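Local coordinates for 3-oxoacyl-[acyl-carrier protein] synthase (Thermus thermophilus, PDB 1UB7) that catalyses, as beta-ketoacyl-ACP synthase III (FabH), the condensation of acetyl-CoA with malonyl-ACP that probably initiates fatty acid synthesis, at the interface of chains A and B. Coordinates in Å, arbitrary orientation; residue numbers count along the deposited sequence, not the author numbering. Chains: chain A/B, 3-oxoacyl-[acyl-carrier protein] synthase.

The interface of chains A and B. Residues chain A 193-196; chain B 47, 49, 51-52, 83.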
ATOM      1  N   VAL A 193      -2.192 -12.069   8.939  1.00 68.60           N
ATOM      2  CA  VAL A 193      -1.366 -13.257   8.737  1.00 67.75           C
ATOM      3  C   VAL A 193      -0.551 -13.621   9.990  1.00 68.30           C
ATOM      4  O   VAL A 193      -0.092 -14.754  10.112  1.00 70.17           O
ATOM      5  CB  VAL A 193      -0.420 -13.074   7.507  1.00 60.56           C
ATOM      6  CG1 VAL A 193       0.547 -14.233   7.407  1.00 45.43           C
ATOM      7  CG2 VAL A 193      -1.246 -12.972   6.230  1.00 48.05           C
ATOM      8  N   ALA A 194      -0.386 -12.668  10.915  1.00 69.79           N
ATOM      9  CA  ALA A 194       0.358 -12.894  12.166  1.00 73.77           C
ATOM     10  C   ALA A 194      -0.569 -12.861  13.393  1.00 79.99           C
ATOM     11  O   ALA A 194      -1.507 -12.060  13.454  1.00 80.03           O
ATOM     12  CB  ALA A 194       1.462 -11.851  12.329  1.00 62.76           C
ATOM     13  N   PRO A 195      -0.315 -13.738  14.388  1.00 85.19           N
ATOM     14  CA  PRO A 195      -1.107 -13.835  15.623  1.00 85.17           C
ATOM     15  C   PRO A 195      -0.651 -12.927  16.768  1.00 85.31           C
ATOM     16  O   PRO A 195      -1.345 -12.808  17.774  1.00 86.69           O
ATOM     17  CB  PRO A 195      -0.975 -15.305  15.987  1.00 85.06           C
ATOM     18  CG  PRO A 195       0.459 -15.570  15.636  1.00 85.13           C
ATOM     19  CD  PRO A 195       0.614 -14.881  14.284  1.00 83.17           C
ATOM     20  N   ARG A 196       0.516 -12.305  16.618  1.00 85.30           N
ATOM     21  CA  ARG A 196       1.049 -11.412  17.648  1.00 88.98           C
ATOM     22  C   ARG A 196       1.869 -10.281  17.035  1.00 87.37           C
ATOM     23  O   ARG A 196       2.245 -10.339  15.864  1.00 90.23           O
ATOM     24  CB  ARG A 196       1.924 -12.198  18.638  1.00 92.23           C
ATOM     25  CG  ARG A 196       3.134 -12.914  18.017  1.00 97.66           C
ATOM     26  CD  ARG A 196       4.163 -11.937  17.439  1.00102.20           C
ATOM     27  NE  ARG A 196       5.205 -12.613  16.666  1.00104.91           N
ATOM     28  CZ  ARG A 196       5.995 -12.010  15.778  1.00104.16           C
ATOM     29  NH1 ARG A 196       5.872 -10.708  15.536  1.00103.16           N
ATOM     30  NH2 ARG A 196       6.914 -12.715  15.133  1.00 97.79           N
TER
ATOM     31  N   ASP B  47       7.119 -19.196  14.288  1.00 49.91           N
ATOM     32  CA  ASP B  47       7.043 -17.921  15.009  1.00 52.78           C
ATOM     33  C   ASP B  47       7.703 -16.807  14.191  1.00 51.83           C
ATOM     34  O   ASP B  47       8.145 -15.791  14.741  1.00 49.38           O
ATOM     35  CB  ASP B  47       7.803 -18.031  16.320  1.00 58.42           C
ATOM     36  CG  ASP B  47       9.292 -18.287  16.098  1.00 70.21           C
ATOM     37  OD1 ASP B  47       9.648 -19.423  15.687  1.00 66.12           O
ATOM     38  OD2 ASP B  47      10.101 -17.350  16.315  1.00 68.84           O
ATOM     39  N   TYR B  49       7.101 -14.352  10.905  1.00 31.83           N
ATOM     40  CA  TYR B  49       6.169 -13.844   9.914  1.00 38.74           C
ATOM     41  C   TYR B  49       6.812 -12.821   8.984  1.00 40.46           C
ATOM     42  O   TYR B  49       8.026 -12.586   9.046  1.00 42.28           O
ATOM     43  CB  TYR B  49       4.957 -13.258  10.621  1.00 39.93           C
ATOM     44  CG  TYR B  49       4.226 -14.316  11.414  1.00 42.79           C
ATOM     45  CD1 TYR B  49       4.658 -14.678  12.691  1.00 42.73           C
ATOM     46  CD2 TYR B  49       3.146 -15.005  10.860  1.00 43.41           C
ATOM     47  CE1 TYR B  49       4.038 -15.703  13.400  1.00 47.34           C
ATOM     48  CE2 TYR B  49       2.512 -16.036  11.560  1.00 53.93           C
ATOM     49  CZ  TYR B  49       2.964 -16.379  12.831  1.00 57.43           C
ATOM     50  OH  TYR B  49       2.334 -17.381  13.541  1.00 60.14           O
ATOM     51  N   SER B  51       6.811  -9.566   8.904  1.00 27.33           N
ATOM     52  CA  SER B  51       7.556  -8.520   9.595  1.00 30.22           C
ATOM     53  C   SER B  51       8.956  -9.009   9.955  1.00 29.92           C
ATOM     54  O   SER B  51       9.943  -8.289   9.788  1.00 31.18           O
ATOM     55  CB  SER B  51       6.819  -8.085  10.870  1.00 31.06           C
ATOM     56  OG  SER B  51       6.655  -9.175  11.756  1.00 34.32           O
ATOM     57  N   ASP B  52       9.034 -10.241  10.454  1.00 30.11           N
ATOM     58  CA  ASP B  52      10.309 -10.822  10.859  1.00 33.67           C
ATOM     59  C   ASP B  52      11.253 -10.992   9.694  1.00 33.47           C
ATOM     60  O   ASP B  52      12.461 -10.835   9.849  1.00 33.10           O
ATOM     61  CB  ASP B  52      10.095 -12.181  11.531  1.00 38.40           C
ATOM     62  CG  ASP B  52       9.261 -12.078  12.796  1.00 45.47           C
ATOM     63  OD1 ASP B  52       9.665 -11.342  13.731  1.00 45.74           O
ATOM     64  OD2 ASP B  52       8.200 -12.733  12.847  1.00 41.02           O
ATOM     65  N   ASP B  83       1.277  -8.971   8.419  1.00 36.05           N
ATOM     66  CA  ASP B  83       0.959  -9.541   9.728  1.00 40.20           C
ATOM     67  C   ASP B  83      -0.468  -9.152  10.104  1.00 45.35           C
ATOM     68  O   ASP B  83      -1.222  -9.958  10.652  1.00 46.03           O
ATOM     69  CB  ASP B  83       1.909  -9.005  10.809  1.00 45.10           C
ATOM     70  CG  ASP B  83       3.338  -9.556  10.689  1.00 49.31           C
ATOM     71  OD1 ASP B  83       3.709 -10.052   9.607  1.00 53.07           O
ATOM     72  OD2 ASP B  83       4.100  -9.471  11.685  1.00 43.00           O
TER
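A:Ala194 lies over one face of the B:Tyr49 ring, its CA 3.7 Å from ring atom CD2 and displaced toward the rim. A:Pro195 follows at the phenol end, where its CD and CG meet the hydroxyl; the pyrrolidine and the ring cross obliquely, and the modelled approach there is too tight to interpret finely. With chi1 at -62°, CG of B:Tyr49 stands beside its own backbone N, and the ring extends along the A:Val193–A:Pro195 backbone. Were B:Tyr49 an alanine, the ring's face would be gone, and A:Pro195 and the CA of A:Ala194 would probably lose their packing surface, with a gap opened beside the loop. The methyl of A:Ala194 also packs against B:Asp83, CB to CB 3.3 Å. The carbonyl O of B:Asp83 grips two successive N-H groups, A:Ala194 N at 2.8 Å within the carbonyl plane and A:Val193 N at 2.9 Å well above it. The B:Asp83 carboxylate turns back into its own chain, OD2 taking the B:Ser51 hydroxyl OG at 2.6 Å. A:Arg196, poorly ordered, bends at chi2 (65°) and reaches B:Asp52 from the opposite direction, NH2 lying 2.6 Å from OD2 in a salt bridge. As modelled, guanidinium and carboxylate planes are 63° apart and NH2 meets the syn lone pair of OD2, a geometry that the arginine's disorder makes approximate; the anti lone pair takes the backbone N of B:Tyr49 at 2.8 Å, coupling the aspartate to the tyrosine's segment. This patch of the two-fold FabH homodimer interface pairs a chain A loop, just beyond strand 188-191, with the start of helix 50-64 and neighbouring loops of chain B; its centre lies about 17 Å from B:Asn276, a predicted active-site residue.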